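Local coordinates for protein dihydroorotate dehydrogenase (Schistosoma mansoni, PDB 6UY4) that probably catalyses the FMN-dependent oxidation of (S)-dihydroorotate to orotate, passing electrons to a quinone, in de novo pyrimidine synthesis, at residues A[196-201]-A[267-272]; A[224-229]-A[236-241]; A[303-308]-A[337-342]. All coordinates share one frame; numbering follows the deposited sequence.

Overall arrangement
The three contacts lie in one alpha/beta barrel and all reach FMN. From the N terminus, strand 196-200 opens interaction 1, and the chain then runs through helix 215-230 and strand 238-242. Interaction 2 closes a short loop between these two, and is thus nested inside the longer loop that interaction 1 closes at 267-272. Strand 238-242 sits between 196-200 and 267-270 in the parallel sheet, so interaction 1 reaches past it on the inner side while interaction 2 covers its outer side with a helix. Interaction 3 follows in series: 303-308 and 337-342 join the starts of two later helices, on the opposite side of the chain's centre from interaction 2.

Interaction 1 (A[196-201]-A[267-272]); sequences YLVINV and GMIISN. With FMN (flavin mononucleotide), chain G.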
loop_
_atom_site.group_PDB
_atom_site.type_symbol
_atom_site.label_atom_id
_atom_site.label_comp_id
_atom_site.label_asym_id
_atom_site.label_seq_id
_atom_site.Cartn_x
_atom_site.Cartn_y
_atom_site.Cartn_z
ATOM N N TYR A 196 5.026 9.993 7.271
ATOM C CA TYR A 196 4.656 8.878 8.128
ATOM C C TYR A 196 5.412 7.639 7.677
ATOM O O TYR A 196 5.875 7.549 6.538
ATOM C CB TYR A 196 3.139 8.627 8.122
ATOM C CG TYR A 196 2.571 8.161 6.797
ATOM C CD1 TYR A 196 2.460 6.807 6.502
ATOM C CD2 TYR A 196 2.127 9.074 5.849
ATOM C CE1 TYR A 196 1.935 6.378 5.298
ATOM C CE2 TYR A 196 1.598 8.651 4.641
ATOM C CZ TYR A 196 1.506 7.302 4.373
ATOM O OH TYR A 196 0.983 6.873 3.175
ATOM N N LEU A 197 5.537 6.684 8.594
ATOM C CA LEU A 197 6.224 5.427 8.344
ATOM C C LEU A 197 5.256 4.270 8.549
ATOM O O LEU A 197 4.355 4.337 9.391
ATOM C CB LEU A 197 7.439 5.267 9.265
ATOM C CG LEU A 197 8.479 6.389 9.219
ATOM C CD1 LEU A 197 9.471 6.249 10.363
ATOM C CD2 LEU A 197 9.204 6.406 7.881
ATOM N N VAL A 198 5.445 3.209 7.766
ATOM C CA VAL A 198 4.581 2.035 7.804
ATOM C C VAL A 198 5.448 0.794 7.962
ATOM O O VAL A 198 6.543 0.711 7.394
ATOM C CB VAL A 198 3.706 1.924 6.536
ATOM C CG1 VAL A 198 2.706 0.785 6.674
ATOM C CG2 VAL A 198 2.987 3.230 6.267
ATOM N N ILE A 199 4.957 -0.169 8.738
ATOM C CA ILE A 199 5.606 -1.462 8.911
ATOM C C ILE A 199 4.581 -2.547 8.618
ATOM O O ILE A 199 3.481 -2.538 9.184
ATOM C CB ILE A 199 6.183 -1.628 10.330
ATOM C CG1 ILE A 199 7.240 -0.556 10.596
ATOM C CG2 ILE A 199 6.771 -3.020 10.508
ATOM C CD1 ILE A 199 7.859 -0.640 11.963
ATOM N N ASN A 200 4.938 -3.477 7.735
ATOM C CA ASN A 200 4.032 -4.548 7.342
ATOM C C ASN A 200 4.100 -5.691 8.348
ATOM O O ASN A 200 5.181 -6.233 8.608
ATOM C CB ASN A 200 4.377 -5.053 5.944
ATOM C CG ASN A 200 3.935 -4.102 4.854
ATOM O OD1 ASN A 200 3.602 -2.945 5.118
ATOM N ND2 ASN A 200 3.927 -4.584 3.618
ATOM N N VAL A 201 2.949 -6.054 8.915
ATOM C CA VAL A 201 2.861 -7.270 9.713
ATOM C C VAL A 201 2.983 -8.475 8.791
ATOM O O VAL A 201 2.379 -8.518 7.711
ATOM C CB VAL A 201 1.542 -7.307 10.504
ATOM C CG1 VAL A 201 1.384 -8.641 11.222
ATOM C CG2 VAL A 201 1.486 -6.166 11.495
ATOM N N GLY A 267 -1.422 4.536 14.014
ATOM C CA GLY A 267 -2.478 4.221 13.071
ATOM C C GLY A 267 -2.210 2.878 12.431
ATOM O O GLY A 267 -1.128 2.299 12.573
ATOM N N MET A 268 -3.219 2.387 11.718
ATOM C CA MET A 268 -3.142 1.091 11.064
ATOM C C MET A 268 -3.650 1.200 9.633
ATOM O O MET A 268 -4.445 2.080 9.294
ATOM C CB MET A 268 -3.942 0.026 11.822
ATOM C CG MET A 268 -3.390 -0.301 13.198
ATOM S SD MET A 268 -4.311 -1.616 14.015
ATOM C CE MET A 268 -4.147 -2.931 12.809
ATOM N N ILE A 269 -3.180 0.280 8.797
ATOM C CA ILE A 269 -3.554 0.207 7.389
ATOM C C ILE A 269 -4.168 -1.163 7.142
ATOM O O ILE A 269 -3.518 -2.191 7.374
ATOM C CB ILE A 269 -2.350 0.447 6.465
ATOM C CG1 ILE A 269 -1.822 1.873 6.639
ATOM C CG2 ILE A 269 -2.729 0.189 5.020
ATOM C CD1 ILE A 269 -0.638 2.197 5.756
ATOM N N ILE A 270 -5.415 -1.179 6.680
ATOM C CA ILE A 270 -6.162 -2.410 6.437
ATOM C C ILE A 270 -6.711 -2.342 5.018
ATOM O O ILE A 270 -7.580 -1.511 4.727
ATOM C CB ILE A 270 -7.300 -2.612 7.450
ATOM C CG1 ILE A 270 -6.770 -2.583 8.887
ATOM C CG2 ILE A 270 -8.029 -3.917 7.182
ATOM C CD1 ILE A 270 -6.863 -1.226 9.556
ATOM N N SER A 271 -6.218 -3.211 4.134
ATOM C CA SER A 271 -5.203 -4.211 4.453
ATOM C C SER A 271 -4.289 -4.444 3.254
ATOM O O SER A 271 -4.264 -3.647 2.316
ATOM C CB SER A 271 -5.853 -5.533 4.868
ATOM O OG SER A 271 -6.660 -6.049 3.824
ATOM N N ASN A 272 -3.543 -5.549 3.289
ATOM C CA ASN A 272 -2.688 -5.932 2.172
ATOM C C ASN A 272 -3.443 -6.883 1.249
ATOM O O ASN A 272 -4.660 -6.751 1.080
ATOM C CB ASN A 272 -1.392 -6.569 2.682
ATOM C CG ASN A 272 -0.237 -6.409 1.708
ATOM O OD1 ASN A 272 -0.380 -6.645 0.508
ATOM N ND2 ASN A 272 0.916 -5.997 2.222
HETATM N N1 FMN G . 2.071 -3.502 -0.197
HETATM C C2 FMN G . 3.115 -3.155 0.637
HETATM O O2 FMN G . 2.893 -2.851 1.807
HETATM N N3 FMN G . 4.410 -3.147 0.161
HETATM C C4 FMN G . 4.668 -3.486 -1.151
HETATM O O4 FMN G . 5.823 -3.480 -1.575
HETATM C C4A FMN G . 3.620 -3.837 -1.994
HETATM N N5 FMN G . 3.872 -4.178 -3.306
HETATM C C5A FMN G . 2.831 -4.522 -4.143
HETATM C C6 FMN G . 3.092 -4.863 -5.466
HETATM C C7 FMN G . 2.049 -5.214 -6.314
HETATM C C7M FMN G . 2.338 -5.582 -7.740
HETATM C C8 FMN G . 0.741 -5.222 -5.839
HETATM C C8M FMN G . -0.387 -5.600 -6.753
HETATM C C9 FMN G . 0.482 -4.882 -4.515
HETATM C C9A FMN G . 1.524 -4.529 -3.663
HETATM N N10 FMN G . 1.273 -4.186 -2.345
HETATM C C10 FMN G . 2.319 -3.843 -1.512
HETATM C "C1'" FMN G . -0.124 -4.190 -1.801
HETATM C "C2'" FMN G . -0.796 -2.844 -2.040
HETATM O "O2'" FMN G . -0.000 -1.810 -1.506
HETATM C "C3'" FMN G . -2.167 -2.797 -1.381
HETATM O "O3'" FMN G . -2.053 -3.173 -0.026
HETATM C "C4'" FMN G . -3.175 -3.709 -2.073
HETATM O "O4'" FMN G . -2.799 -3.946 -3.412
HETATM C "C5'" FMN G . -4.537 -3.035 -2.045
HETATM O "O5'" FMN G . -5.442 -3.701 -2.888
HETATM P P FMN G . -6.011 -2.923 -4.175
HETATM O O1P FMN G . -7.008 -3.821 -4.863
HETATM O O2P FMN G . -6.657 -1.623 -3.760
HETATM O O3P FMN G . -4.864 -2.649 -5.114
#
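Val198 and Ile269 meet inside the parallel barrel of a TIM-barrel flavoprotein, reaching toward each other from strands 196-200 and 267-270. The two strands are not neighbours: strand 238-242 runs between them, no backbone hydrogen bond joins them, and the CA atoms of Val198 and Ile269 stay 8.3 Å apart. The gap is bridged by side chains that cross at about a right angle. Ile269 carries CG1 anti to its carbonyl carbon (chi1 -65°) and extends fully beyond it, which brings CD1 up to the fork of the valine, 3.7 Å from Val198 CG1 and about as near to CG2. The aliphatic part of Lys241 also packs against both residues, and Glu111 of strand 109-115 touches both.

Closer to the flavin the contact turns polar. The amides of Asn200 and Asn272 approach through their nitrogens, ND2 of Asn200 lying 3.6 Å from ND2 of Asn272, with no hydrogen bond between them. Asn200 is turned to the cofactor instead: its ND2 donates to FMN O2 over 2.7 Å in a nearly straight bond (167°), while its OD1 takes a hydrogen bond from Asn169 ND2, so both ends of this buried amide are held and its rotation is fixed. The peptide before Ser271 is cis, and beyond it the chain meets the ribityl group, where FMN O3' donates a weak bond to Ser271 O. Asn272, with CG anti to the backbone N (chi1 -154°), lies alongside the flavin in van der Waals contact, its OD1 3.4 Å from FMN C1'.

Interaction 2 (A[224-229]-A[236-241]); sequences KVLAAR and TPILLK. With FMN (flavin mononucleotide), chain G.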
loop_
_atom_site.group_PDB
_atom_site.type_symbol
_atom_site.label_atom_id
_atom_site.label_comp_id
_atom_site.label_asym_id
_atom_site.label_seq_id
_atom_site.Cartn_x
_atom_site.Cartn_y
_atom_site.Cartn_z
ATOM N N LYS A 224 11.048 -1.790 20.089
ATOM C CA LYS A 224 12.290 -1.266 19.531
ATOM C C LYS A 224 12.020 -0.179 18.498
ATOM O O LYS A 224 12.767 0.803 18.413
ATOM C CB LYS A 224 13.106 -2.400 18.912
ATOM C CG LYS A 224 13.606 -3.430 19.910
ATOM C CD LYS A 224 14.248 -4.611 19.202
ATOM C CE LYS A 224 14.838 -5.597 20.194
ATOM N NZ LYS A 224 15.262 -6.863 19.531
ATOM N N VAL A 225 10.958 -0.337 17.705
ATOM C CA VAL A 225 10.645 0.649 16.675
ATOM C C VAL A 225 10.250 1.979 17.307
ATOM O O VAL A 225 10.689 3.047 16.863
ATOM C CB VAL A 225 9.545 0.112 15.741
ATOM C CG1 VAL A 225 8.923 1.242 14.940
ATOM C CG2 VAL A 225 10.122 -0.941 14.808
ATOM N N LEU A 226 9.426 1.939 18.358
ATOM C CA LEU A 226 9.025 3.176 19.020
ATOM C C LEU A 226 10.192 3.830 19.751
ATOM O O LEU A 226 10.239 5.060 19.860
ATOM C CB LEU A 226 7.873 2.908 19.986
ATOM C CG LEU A 226 6.542 2.583 19.309
ATOM C CD1 LEU A 226 5.444 2.420 20.340
ATOM C CD2 LEU A 226 6.184 3.663 18.299
ATOM N N ALA A 227 11.133 3.032 20.258
ATOM C CA ALA A 227 12.327 3.598 20.875
ATOM C C ALA A 227 13.155 4.365 19.852
ATOM O O ALA A 227 13.616 5.483 20.116
ATOM C CB ALA A 227 13.157 2.491 21.523
ATOM N N ALA A 228 13.356 3.773 18.672
ATOM C CA ALA A 228 14.062 4.472 17.603
ATOM C C ALA A 228 13.288 5.701 17.147
ATOM O O ALA A 228 13.883 6.741 16.841
ATOM C CB ALA A 228 14.302 3.525 16.428
ATOM N N ARG A 229 11.957 5.598 17.095
ATOM C CA ARG A 229 11.139 6.741 16.705
ATOM C C ARG A 229 11.313 7.895 17.683
ATOM O O ARG A 229 11.414 9.057 17.274
ATOM C CB ARG A 229 9.670 6.321 16.613
ATOM C CG ARG A 229 8.764 7.280 15.842
ATOM C CD ARG A 229 8.232 8.409 16.714
ATOM N NE ARG A 229 7.501 7.913 17.878
ATOM C CZ ARG A 229 6.183 7.745 17.919
ATOM N NH1 ARG A 229 5.442 8.035 16.858
ATOM N NH2 ARG A 229 5.604 7.289 19.021
ATOM N N THR A 236 7.591 11.077 14.513
ATOM C CA THR A 236 7.013 10.731 13.220
ATOM C C THR A 236 5.966 9.634 13.390
ATOM O O THR A 236 6.210 8.657 14.109
ATOM C CB THR A 236 8.110 10.274 12.258
ATOM O OG1 THR A 236 9.133 11.275 12.192
ATOM C CG2 THR A 236 7.548 10.041 10.861
ATOM N N PRO A 237 4.795 9.759 12.763
ATOM C CA PRO A 237 3.758 8.732 12.918
ATOM C C PRO A 237 4.231 7.364 12.442
ATOM O O PRO A 237 4.858 7.232 11.389
ATOM C CB PRO A 237 2.608 9.258 12.054
ATOM C CG PRO A 237 2.820 10.734 12.006
ATOM C CD PRO A 237 4.307 10.930 12.012
ATOM N N ILE A 238 3.921 6.344 13.238
ATOM C CA ILE A 238 4.254 4.958 12.926
ATOM C C ILE A 238 2.953 4.207 12.682
ATOM O O ILE A 238 2.098 4.126 13.573
ATOM C CB ILE A 238 5.065 4.299 14.054
ATOM C CG1 ILE A 238 6.433 4.967 14.191
ATOM C CG2 ILE A 238 5.221 2.809 13.794
ATOM C CD1 ILE A 238 7.329 4.777 12.991
ATOM N N LEU A 239 2.801 3.660 11.481
ATOM C CA LEU A 239 1.609 2.917 11.105
ATOM C C LEU A 239 1.938 1.441 10.930
ATOM O O LEU A 239 3.066 1.072 10.589
ATOM C CB LEU A 239 0.990 3.468 9.816
ATOM C CG LEU A 239 0.049 4.669 9.945
ATOM C CD1 LEU A 239 0.786 5.918 10.405
ATOM C CD2 LEU A 239 -0.660 4.921 8.627
ATOM N N LEU A 240 0.937 0.598 11.167
ATOM C CA LEU A 240 1.076 -0.848 11.062
ATOM C C LEU A 240 0.109 -1.356 10.003
ATOM O O LEU A 240 -1.106 -1.170 10.128
ATOM C CB LEU A 240 0.807 -1.520 12.409
ATOM C CG LEU A 240 1.566 -2.816 12.682
ATOM C CD1 LEU A 240 3.066 -2.576 12.600
ATOM C CD2 LEU A 240 1.182 -3.392 14.037
ATOM N N LYS A 241 0.645 -1.994 8.967
ATOM C CA LYS A 241 -0.152 -2.518 7.865
ATOM C C LYS A 241 -0.295 -4.025 8.031
ATOM O O LYS A 241 0.707 -4.743 8.120
ATOM C CB LYS A 241 0.490 -2.177 6.522
ATOM C CG LYS A 241 -0.342 -2.565 5.314
ATOM C CD LYS A 241 0.281 -2.027 4.038
ATOM C CE LYS A 241 -0.556 -2.374 2.822
ATOM N NZ LYS A 241 0.029 -1.801 1.577
HETATM N N1 FMN G . 2.071 -3.502 -0.197
HETATM C C2 FMN G . 3.115 -3.155 0.637
HETATM O O2 FMN G . 2.893 -2.851 1.807
HETATM N N3 FMN G . 4.410 -3.147 0.161
HETATM C C4 FMN G . 4.668 -3.486 -1.151
HETATM O O4 FMN G . 5.823 -3.480 -1.575
HETATM C C4A FMN G . 3.620 -3.837 -1.994
HETATM N N5 FMN G . 3.872 -4.178 -3.306
HETATM C C5A FMN G . 2.831 -4.522 -4.143
HETATM C C6 FMN G . 3.092 -4.863 -5.466
HETATM C C7 FMN G . 2.049 -5.214 -6.314
HETATM C C7M FMN G . 2.338 -5.582 -7.740
HETATM C C8 FMN G . 0.741 -5.222 -5.839
HETATM C C8M FMN G . -0.387 -5.600 -6.753
HETATM C C9 FMN G . 0.482 -4.882 -4.515
HETATM C C9A FMN G . 1.524 -4.529 -3.663
HETATM N N10 FMN G . 1.273 -4.186 -2.345
HETATM C C10 FMN G . 2.319 -3.843 -1.512
HETATM C "C1'" FMN G . -0.124 -4.190 -1.801
HETATM C "C2'" FMN G . -0.796 -2.844 -2.040
HETATM O "O2'" FMN G . -0.000 -1.810 -1.506
HETATM C "C3'" FMN G . -2.167 -2.797 -1.381
HETATM O "O3'" FMN G . -2.053 -3.173 -0.026
HETATM C "C4'" FMN G . -3.175 -3.709 -2.073
HETATM O "O4'" FMN G . -2.799 -3.946 -3.412
HETATM C "C5'" FMN G . -4.537 -3.035 -2.045
HETATM O "O5'" FMN G . -5.442 -3.701 -2.888
HETATM P P FMN G . -6.011 -2.923 -4.175
HETATM O O1P FMN G . -7.008 -3.821 -4.863
HETATM O O2P FMN G . -6.657 -1.623 -3.760
HETATM O O3P FMN G . -4.864 -2.649 -5.114
#
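Arg229 folds back over Ile238 and the end of the loop that leads into strand 238-242, binding helix 215-230 to the strand that follows it in a beta-alpha-beta crossover. Helix and strand run nearly antiparallel (153°), their axes 10.7 Å apart, and the gap between them is filled by three helix residues converging on one isoleucine. The arginine leaves the helix with CG anti to its backbone N (chi1 -163°), which puts CG 3.7 Å from Ile238 CG1, the two side chains sliding past each other in opposite directions. Bends at chi2 and chi3 then turn the guanidinium edge to the backbone: NH1 donates to Thr236 O over 2.9 Å at 159°. The oxygen lies close to the guanidinium plane, but the donor stands well above the carbonyl plane, away from a lone-pair direction. Leu226 CD2 lies over one guanidinium face, 3.7 Å above it and offset toward the rim.

One turn earlier in the helix, Val225 and Ile238 lie at a slant to one another, Val225 CG1 being 4.2 Å from Ile238 CG2. Leu226 adds its CD2 at 4.3 Å from Ile238 CG1.

At the far end of the same strand Lys241 extends straight to the flavin, its NZ hydrogen-bonded to FMN O3' at 3.0 Å, to O2 and N1, and weakly to O2'; at most three N-H groups are shared among these four acceptors. Arg229 NH1 also forms a salt bridge with Asp266, whose OD2 accepts from Ile238 N; the carboxylate probably steadies both the arginine and the start of the strand. Lys241's hydrogen bonds to N1 and O2 would probably help the ring accommodate negative charge there on reduction.

Interaction 3 (A[303-308]-A[337-342]); sequences SGRPLF and GEDALS. With FMN (flavin mononucleotide), chain G.
Phe308 packs its ring against Asp339 and Ser342, and through them helix 305-321 meets helix 337-346 near their starts. This van der Waals part is the larger. Phe308 has CG anti to the backbone N (chi1 168°), which sends the ring across to the second helix, where Asp339 OD2 sits over the centre of one face, 3.5 Å above it. The ring and carboxylate planes are 56° apart, so the acid neither stacks flat nor stands upright. Phe308 CE1 also touches the backbone O of Asp339 at 3.4 Å and its CB at 3.5 Å, and Ser342 CB lies at the ring edge, 3.8 Å from CZ. Within the second helix Ser342 is held by its OG, which donates to Glu338 O over 2.7 Å from the face of the carbonyl plane opposite to Ser342 N.

Polar contacts form the second kind. A carboxylate oxygen over a pi face would by itself probably be mildly unfavourable, and is offset by its polar surroundings. Arg305 NH2 stands 4.4 Å from Asp339 OD1, too far for a salt bridge, but a water at the guanidinium edge links the two, accepting a weak bond from NH2 and donating to Asp339 OD2 at 3.2 Å. Asp339 OD1 accepts from Ser335 N in the turn ahead of the helix.

The third kind involves the cofactor. Gly304 N donates to FMN O1P over 2.7 Å in a bent hydrogen bond (131°), and Leu307 CD2 packs beside O5'. This 303-308 end, with the hydrogen-bonded Gly333 N and Thr355 N, belongs to the FMN site; the Phe308-Asp339 contact behind it is helix-to-helix packing on the outside of the alpha/beta barrel.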
loop_
_atom_site.group_PDB
_atom_site.type_symbol
_atom_site.label_atom_id
_atom_site.label_comp_id
_atom_site.label_asym_id
_atom_site.label_seq_id
_atom_site.Cartn_x
_atom_site.Cartn_y
_atom_site.Cartn_z
ATOM N N SER A 303 -4.998 -8.924 -5.393
ATOM C CA SER A 303 -5.471 -7.563 -5.218
ATOM C C SER A 303 -6.483 -7.238 -6.307
ATOM O O SER A 303 -6.557 -7.913 -7.336
ATOM C CB SER A 303 -4.315 -6.556 -5.259
ATOM O OG SER A 303 -3.606 -6.637 -6.484
ATOM N N GLY A 304 -7.269 -6.198 -6.068
ATOM C CA GLY A 304 -8.290 -5.772 -7.003
ATOM C C GLY A 304 -9.682 -5.917 -6.416
ATOM O O GLY A 304 -9.873 -6.088 -5.207
ATOM N N ARG A 305 -10.670 -5.851 -7.312
ATOM C CA ARG A 305 -12.064 -5.892 -6.883
ATOM C C ARG A 305 -12.429 -7.119 -6.050
ATOM O O ARG A 305 -13.192 -6.960 -5.083
ATOM C CB ARG A 305 -12.981 -5.778 -8.107
ATOM C CG ARG A 305 -12.601 -4.653 -9.056
ATOM C CD ARG A 305 -13.772 -4.247 -9.934
ATOM N NE ARG A 305 -14.820 -3.580 -9.166
ATOM C CZ ARG A 305 -15.924 -3.066 -9.697
ATOM N NH1 ARG A 305 -16.130 -3.140 -11.004
ATOM N NH2 ARG A 305 -16.823 -2.475 -8.920
ATOM N N PRO A 306 -11.954 -8.338 -6.347
ATOM C CA PRO A 306 -12.289 -9.480 -5.475
ATOM C C PRO A 306 -11.827 -9.319 -4.035
ATOM O O PRO A 306 -12.238 -10.117 -3.182
ATOM C CB PRO A 306 -11.580 -10.661 -6.150
ATOM C CG PRO A 306 -11.472 -10.264 -7.568
ATOM C CD PRO A 306 -11.239 -8.785 -7.557
ATOM N N LEU A 307 -10.996 -8.321 -3.736
ATOM C CA LEU A 307 -10.498 -8.098 -2.387
ATOM C C LEU A 307 -11.381 -7.161 -1.570
ATOM O O LEU A 307 -11.324 -7.201 -0.336
ATOM C CB LEU A 307 -9.073 -7.533 -2.449
ATOM C CG LEU A 307 -8.343 -7.193 -1.149
ATOM C CD1 LEU A 307 -8.180 -8.431 -0.289
ATOM C CD2 LEU A 307 -6.995 -6.555 -1.442
ATOM N N PHE A 308 -12.208 -6.341 -2.228
ATOM C CA PHE A 308 -12.911 -5.269 -1.529
ATOM C C PHE A 308 -13.779 -5.800 -0.394
ATOM O O PHE A 308 -13.788 -5.231 0.704
ATOM C CB PHE A 308 -13.763 -4.467 -2.513
ATOM C CG PHE A 308 -14.736 -3.537 -1.844
ATOM C CD1 PHE A 308 -14.311 -2.329 -1.321
ATOM C CD2 PHE A 308 -16.073 -3.876 -1.733
ATOM C CE1 PHE A 308 -15.203 -1.475 -0.700
ATOM C CE2 PHE A 308 -16.969 -3.027 -1.114
ATOM C CZ PHE A 308 -16.534 -1.825 -0.598
ATOM N N GLY A 337 -16.342 5.328 -6.269
ATOM C CA GLY A 337 -16.481 6.194 -5.109
ATOM C C GLY A 337 -17.186 5.517 -3.945
ATOM O O GLY A 337 -16.844 5.751 -2.784
ATOM N N GLU A 338 -18.177 4.672 -4.237
ATOM C CA GLU A 338 -18.934 4.041 -3.161
ATOM C C GLU A 338 -18.090 3.021 -2.408
ATOM O O GLU A 338 -18.360 2.746 -1.235
ATOM C CB GLU A 338 -20.201 3.395 -3.720
ATOM C CG GLU A 338 -19.970 2.128 -4.518
ATOM C CD GLU A 338 -21.265 1.428 -4.883
ATOM O OE1 GLU A 338 -22.335 1.869 -4.412
ATOM O OE2 GLU A 338 -21.214 0.436 -5.641
ATOM N N ASP A 339 -17.062 2.462 -3.053
ATOM C CA ASP A 339 -16.151 1.573 -2.342
ATOM C C ASP A 339 -15.357 2.338 -1.294
ATOM O O ASP A 339 -15.234 1.897 -0.145
ATOM C CB ASP A 339 -15.206 0.876 -3.321
ATOM C CG ASP A 339 -15.937 0.027 -4.340
ATOM O OD1 ASP A 339 -15.603 0.122 -5.539
ATOM O OD2 ASP A 339 -16.853 -0.724 -3.945
ATOM N N ALA A 340 -14.806 3.494 -1.675
ATOM C CA ALA A 340 -14.066 4.310 -0.719
ATOM C C ALA A 340 -14.981 4.831 0.380
ATOM O O ALA A 340 -14.575 4.923 1.545
ATOM C CB ALA A 340 -13.376 5.467 -1.439
ATOM N N LEU A 341 -16.224 5.171 0.032
ATOM C CA LEU A 341 -17.166 5.639 1.044
ATOM C C LEU A 341 -17.535 4.522 2.011
ATOM O O LEU A 341 -17.749 4.771 3.204
ATOM C CB LEU A 341 -18.416 6.211 0.376
ATOM C CG LEU A 341 -19.436 6.849 1.320
ATOM C CD1 LEU A 341 -18.767 7.904 2.187
ATOM C CD2 LEU A 341 -20.594 7.450 0.540
ATOM N N SER A 342 -17.615 3.283 1.517
ATOM C CA SER A 342 -17.867 2.150 2.401
ATOM C C SER A 342 -16.742 1.992 3.417
ATOM O O SER A 342 -16.994 1.753 4.604
ATOM C CB SER A 342 -18.036 0.871 1.582
ATOM O OG SER A 342 -19.112 0.985 0.669
HETATM N N1 FMN G . 2.071 -3.502 -0.197
HETATM C C2 FMN G . 3.115 -3.155 0.637
HETATM O O2 FMN G . 2.893 -2.851 1.807
HETATM N N3 FMN G . 4.410 -3.147 0.161
HETATM C C4 FMN G . 4.668 -3.486 -1.151
HETATM O O4 FMN G . 5.823 -3.480 -1.575
HETATM C C4A FMN G . 3.620 -3.837 -1.994
HETATM N N5 FMN G . 3.872 -4.178 -3.306
HETATM C C5A FMN G . 2.831 -4.522 -4.143
HETATM C C6 FMN G . 3.092 -4.863 -5.466
HETATM C C7 FMN G . 2.049 -5.214 -6.314
HETATM C C7M FMN G . 2.338 -5.582 -7.740
HETATM C C8 FMN G . 0.741 -5.222 -5.839
HETATM C C8M FMN G . -0.387 -5.600 -6.753
HETATM C C9 FMN G . 0.482 -4.882 -4.515
HETATM C C9A FMN G . 1.524 -4.529 -3.663
HETATM N N10 FMN G . 1.273 -4.186 -2.345
HETATM C C10 FMN G . 2.319 -3.843 -1.512
HETATM C "C1'" FMN G . -0.124 -4.190 -1.801
HETATM C "C2'" FMN G . -0.796 -2.844 -2.040
HETATM O "O2'" FMN G . -0.000 -1.810 -1.506
HETATM C "C3'" FMN G . -2.167 -2.797 -1.381
HETATM O "O3'" FMN G . -2.053 -3.173 -0.026
HETATM C "C4'" FMN G . -3.175 -3.709 -2.073
HETATM O "O4'" FMN G . -2.799 -3.946 -3.412
HETATM C "C5'" FMN G . -4.537 -3.035 -2.045
HETATM O "O5'" FMN G . -5.442 -3.701 -2.888
HETATM P P FMN G . -6.011 -2.923 -4.175
HETATM O O1P FMN G . -7.008 -3.821 -4.863
HETATM O O2P FMN G . -6.657 -1.623 -3.760
HETATM O O3P FMN G . -4.864 -2.649 -5.114
HETATM O O HOH W 1 -18.265 -1.708 -6.694
#